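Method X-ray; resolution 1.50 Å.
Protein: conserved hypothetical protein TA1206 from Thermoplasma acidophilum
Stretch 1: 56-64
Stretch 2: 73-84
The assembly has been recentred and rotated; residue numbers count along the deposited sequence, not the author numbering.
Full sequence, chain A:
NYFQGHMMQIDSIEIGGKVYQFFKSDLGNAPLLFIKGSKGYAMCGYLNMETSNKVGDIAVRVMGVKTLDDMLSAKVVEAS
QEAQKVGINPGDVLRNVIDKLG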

# COMPACT_ATOMS: atom_id res chain seq x y z
N GLY A 56 -21.73 -11.10 -9.22
CA GLY A 56 -21.22 -12.39 -9.68
C GLY A 56 -19.81 -12.80 -9.28
O GLY A 56 -19.14 -13.52 -10.02
N ASP A 57 -19.37 -12.37 -8.11
CA ASP A 57 -18.03 -12.72 -7.63
C ASP A 57 -17.94 -14.12 -7.06
O ASP A 57 -18.93 -14.71 -6.64
CB ASP A 57 -17.58 -11.80 -6.49
CG ASP A 57 -17.37 -10.37 -6.92
OD1 ASP A 57 -17.16 -10.12 -8.12
OD2 ASP A 57 -17.39 -9.49 -6.02
N ILE A 58 -16.72 -14.65 -7.05
CA ILE A 58 -16.44 -15.92 -6.41
C ILE A 58 -15.90 -15.34 -5.10
O ILE A 58 -14.78 -14.81 -5.06
CB ILE A 58 -15.32 -16.72 -7.12
CG1 ILE A 58 -15.86 -17.34 -8.41
CG2 ILE A 58 -14.79 -17.80 -6.18
CD1 ILE A 58 -14.83 -18.15 -9.18
N ALA A 59 -16.69 -15.42 -4.04
CA ALA A 59 -16.28 -14.84 -2.78
C ALA A 59 -16.69 -15.64 -1.56
O ALA A 59 -17.71 -16.33 -1.56
CB ALA A 59 -16.85 -13.43 -2.66
N VAL A 60 -15.88 -15.54 -0.51
CA VAL A 60 -16.19 -16.19 0.75
C VAL A 60 -16.02 -15.17 1.87
O VAL A 60 -15.15 -14.29 1.81
CB VAL A 60 -15.29 -17.42 1.02
CG1 VAL A 60 -15.64 -18.54 0.04
CG2 VAL A 60 -13.84 -17.04 0.89
N ARG A 61 -16.86 -15.29 2.88
CA ARG A 61 -16.84 -14.39 4.02
C ARG A 61 -16.51 -15.20 5.27
O ARG A 61 -17.08 -16.27 5.48
CB ARG A 61 -18.21 -13.73 4.16
CG ARG A 61 -18.37 -12.77 5.33
CD ARG A 61 -19.66 -11.97 5.20
NE ARG A 61 -19.89 -11.12 6.36
CZ ARG A 61 -20.61 -11.47 7.42
NH1 ARG A 61 -21.18 -12.67 7.47
NH2 ARG A 61 -20.73 -10.64 8.45
N VAL A 62 -15.55 -14.72 6.06
CA VAL A 62 -15.17 -15.38 7.31
C VAL A 62 -15.35 -14.34 8.40
O VAL A 62 -15.38 -13.14 8.12
CB VAL A 62 -13.70 -15.87 7.28
CG1 VAL A 62 -13.54 -16.98 6.26
CG2 VAL A 62 -12.75 -14.72 6.97
N MSE A 63 -15.46 -14.78 9.65
CA MSE A 63 -15.65 -13.84 10.75
C MSE A 63 -14.69 -14.06 11.91
O MSE A 63 -14.08 -15.13 12.03
CB MSE A 63 -17.10 -13.93 11.26
CG MSE A 63 -18.16 -13.64 10.20
SE MSE A 63 -19.97 -13.64 10.91
CE MSE A 63 -20.12 -15.51 11.35
N GLY A 64 -14.56 -13.04 12.75
CA GLY A 64 -13.69 -13.12 13.91
C GLY A 64 -12.21 -13.27 13.61
O GLY A 64 -11.48 -13.89 14.38
N SER A 73 -7.32 -20.35 8.81
CA SER A 73 -7.84 -21.38 9.71
C SER A 73 -9.32 -21.19 10.00
O SER A 73 -9.94 -22.02 10.66
CB SER A 73 -7.06 -21.37 11.03
OG SER A 73 -5.69 -21.64 10.81
N ALA A 74 -9.90 -20.10 9.50
CA ALA A 74 -11.31 -19.81 9.73
C ALA A 74 -12.22 -20.59 8.79
O ALA A 74 -11.83 -20.95 7.68
CB ALA A 74 -11.57 -18.32 9.58
N LYS A 75 -13.44 -20.84 9.25
CA LYS A 75 -14.41 -21.55 8.43
C LYS A 75 -15.26 -20.56 7.65
O LYS A 75 -15.65 -19.51 8.17
CB LYS A 75 -15.30 -22.43 9.31
CG LYS A 75 -14.54 -23.49 10.09
CD LYS A 75 -15.49 -24.36 10.89
CE LYS A 75 -14.72 -25.37 11.73
NZ LYS A 75 -13.84 -26.24 10.89
N VAL A 76 -15.53 -20.90 6.40
CA VAL A 76 -16.35 -20.06 5.53
C VAL A 76 -17.73 -19.93 6.17
O VAL A 76 -18.37 -20.94 6.47
CB VAL A 76 -16.50 -20.70 4.14
CG1 VAL A 76 -17.54 -19.95 3.32
CG2 VAL A 76 -15.16 -20.71 3.43
N VAL A 77 -18.19 -18.70 6.38
CA VAL A 77 -19.51 -18.49 6.97
C VAL A 77 -20.55 -18.32 5.86
O VAL A 77 -21.68 -18.79 5.96
CB VAL A 77 -19.52 -17.24 7.87
CG1 VAL A 77 -20.91 -17.00 8.43
CG2 VAL A 77 -18.52 -17.43 9.01
N GLU A 78 -20.13 -17.66 4.78
CA GLU A 78 -20.98 -17.44 3.62
C GLU A 78 -20.14 -17.63 2.37
O GLU A 78 -18.99 -17.22 2.32
CB GLU A 78 -21.56 -16.03 3.62
CG GLU A 78 -22.69 -15.80 4.60
CD GLU A 78 -23.26 -14.41 4.46
OE1 GLU A 78 -22.69 -13.47 5.04
OE2 GLU A 78 -24.27 -14.26 3.74
N ALA A 79 -20.73 -18.26 1.36
CA ALA A 79 -20.06 -18.49 0.09
C ALA A 79 -20.96 -17.94 -1.01
O ALA A 79 -22.17 -18.15 -0.99
CB ALA A 79 -19.84 -19.99 -0.13
N SER A 80 -20.37 -17.22 -1.96
CA SER A 80 -21.17 -16.66 -3.04
C SER A 80 -21.69 -17.77 -3.92
O SER A 80 -21.22 -18.91 -3.86
CB SER A 80 -20.34 -15.69 -3.89
OG SER A 80 -19.39 -16.39 -4.67
N GLN A 81 -22.67 -17.44 -4.76
CA GLN A 81 -23.24 -18.44 -5.66
C GLN A 81 -22.17 -19.00 -6.60
O GLN A 81 -22.12 -20.22 -6.81
CB GLN A 81 -24.38 -17.82 -6.45
CG GLN A 81 -25.51 -17.31 -5.57
CD GLN A 81 -26.64 -16.70 -6.36
OE1 GLN A 81 -27.69 -17.33 -6.56
NE2 GLN A 81 -26.45 -15.48 -6.82
N GLU A 82 -21.33 -18.14 -7.15
CA GLU A 82 -20.27 -18.62 -8.05
C GLU A 82 -19.25 -19.46 -7.28
O GLU A 82 -18.63 -20.36 -7.84
CB GLU A 82 -19.56 -17.44 -8.73
CG GLU A 82 -20.39 -16.72 -9.80
CD GLU A 82 -20.80 -17.62 -10.95
OE1 GLU A 82 -20.04 -18.55 -11.28
OE2 GLU A 82 -21.87 -17.38 -11.54
N ALA A 83 -19.07 -19.17 -6.00
CA ALA A 83 -18.13 -19.94 -5.19
C ALA A 83 -18.71 -21.32 -4.93
O ALA A 83 -17.99 -22.32 -4.94
CB ALA A 83 -17.86 -19.21 -3.87
N GLN A 84 -20.02 -21.38 -4.69
CA GLN A 84 -20.67 -22.66 -4.44
C GLN A 84 -20.63 -23.53 -5.69
O GLN A 84 -20.54 -24.75 -5.60
CB GLN A 84 -22.11 -22.44 -4.00
CG GLN A 84 -22.24 -21.76 -2.65
CD GLN A 84 -23.69 -21.55 -2.24
OE1 GLN A 84 -24.47 -22.50 -2.17
NE2 GLN A 84 -24.05 -20.31 -1.96
O HOH W 1 -21.65 -15.29 -7.00
O HOH W 2 -15.26 -17.56 10.28

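Two extended segments run antiparallel here, and the second turns into a helix just where the first begins; the contact buries 692 Å² in all. Gly 56 enters with a positive phi, a conformation that favours glycine, and its O lies 3.4 Å from Glu 82 CG, so the aliphatic part of an acidic side chain covers the backbone.

Asp 57 turns its side chain away, to partners elsewhere in the structure, and offers its carbonyl instead. Ser 80 OG donates to Asp 57 O at 2.6 Å, and water 1 links the same oxygen to the helix, donating to Asp 57 O at 2.8 Å and accepting from Glu 82 N at 2.9 Å.

Ile 58 lays its side chain along the first turn of the helix, with CG1 3.7 Å from Glu 82 CB and CG2 4.1 Å from Ala 83 CB. Ile 58 CA lies 4.5 Å from Ala 83 CA, and alanine's one-carbon side chain suits so close an approach.

At Ala 59 the hydroxyl of Ser 80 shows its full use. Ala 59 N donates to Ser 80 OG at 2.9 Å, and Ser 80 OG also caps the helix, accepting from Ala 83 N at 3.1 Å. With chi1 in p, one short side chain thus serves strand and helix together. The backbone completes the pairing: Ser 80 N donates to Ala 59 O at 2.8 Å.

Val 60 pairs with Ala 79 at a non-hydrogen-bonded bridge, both side chains on the same face of the sheet and both buried. Val 60 CG1 packs against Val 76 CG1 at 4.0 Å, while Val 60 CA approaches Glu 78 O at 3.4 Å in a CA-H...O contact.

Arg 61 and Glu 78 occupy the other face. Arg 61 N donates to Glu 78 O at 2.9 Å; the return bond from Glu 78 N to Arg 61 O is weak at 3.4 Å, and Val 77 N donates to the same Arg 61 O at 2.8 Å. On this face, Arg 61, extended through chi3, makes a salt bridge from NH1 to Glu 78 OE1 at 3.0 Å; as a hydrogen bond it is weak.

Val 62 returns to apolar packing, its CB 4.0 Å from Ala 74 CB. Beyond it, direct backbone pairing gives way to water 2, which accepts from Met 63 N and donates to Lys 75 O, both at 2.9 Å. Met 63, a selenomethionine, points its CA-to-CB bond sideways, but its end comes nearer, Met 63 CE to Val 77 CG1 3.4 Å.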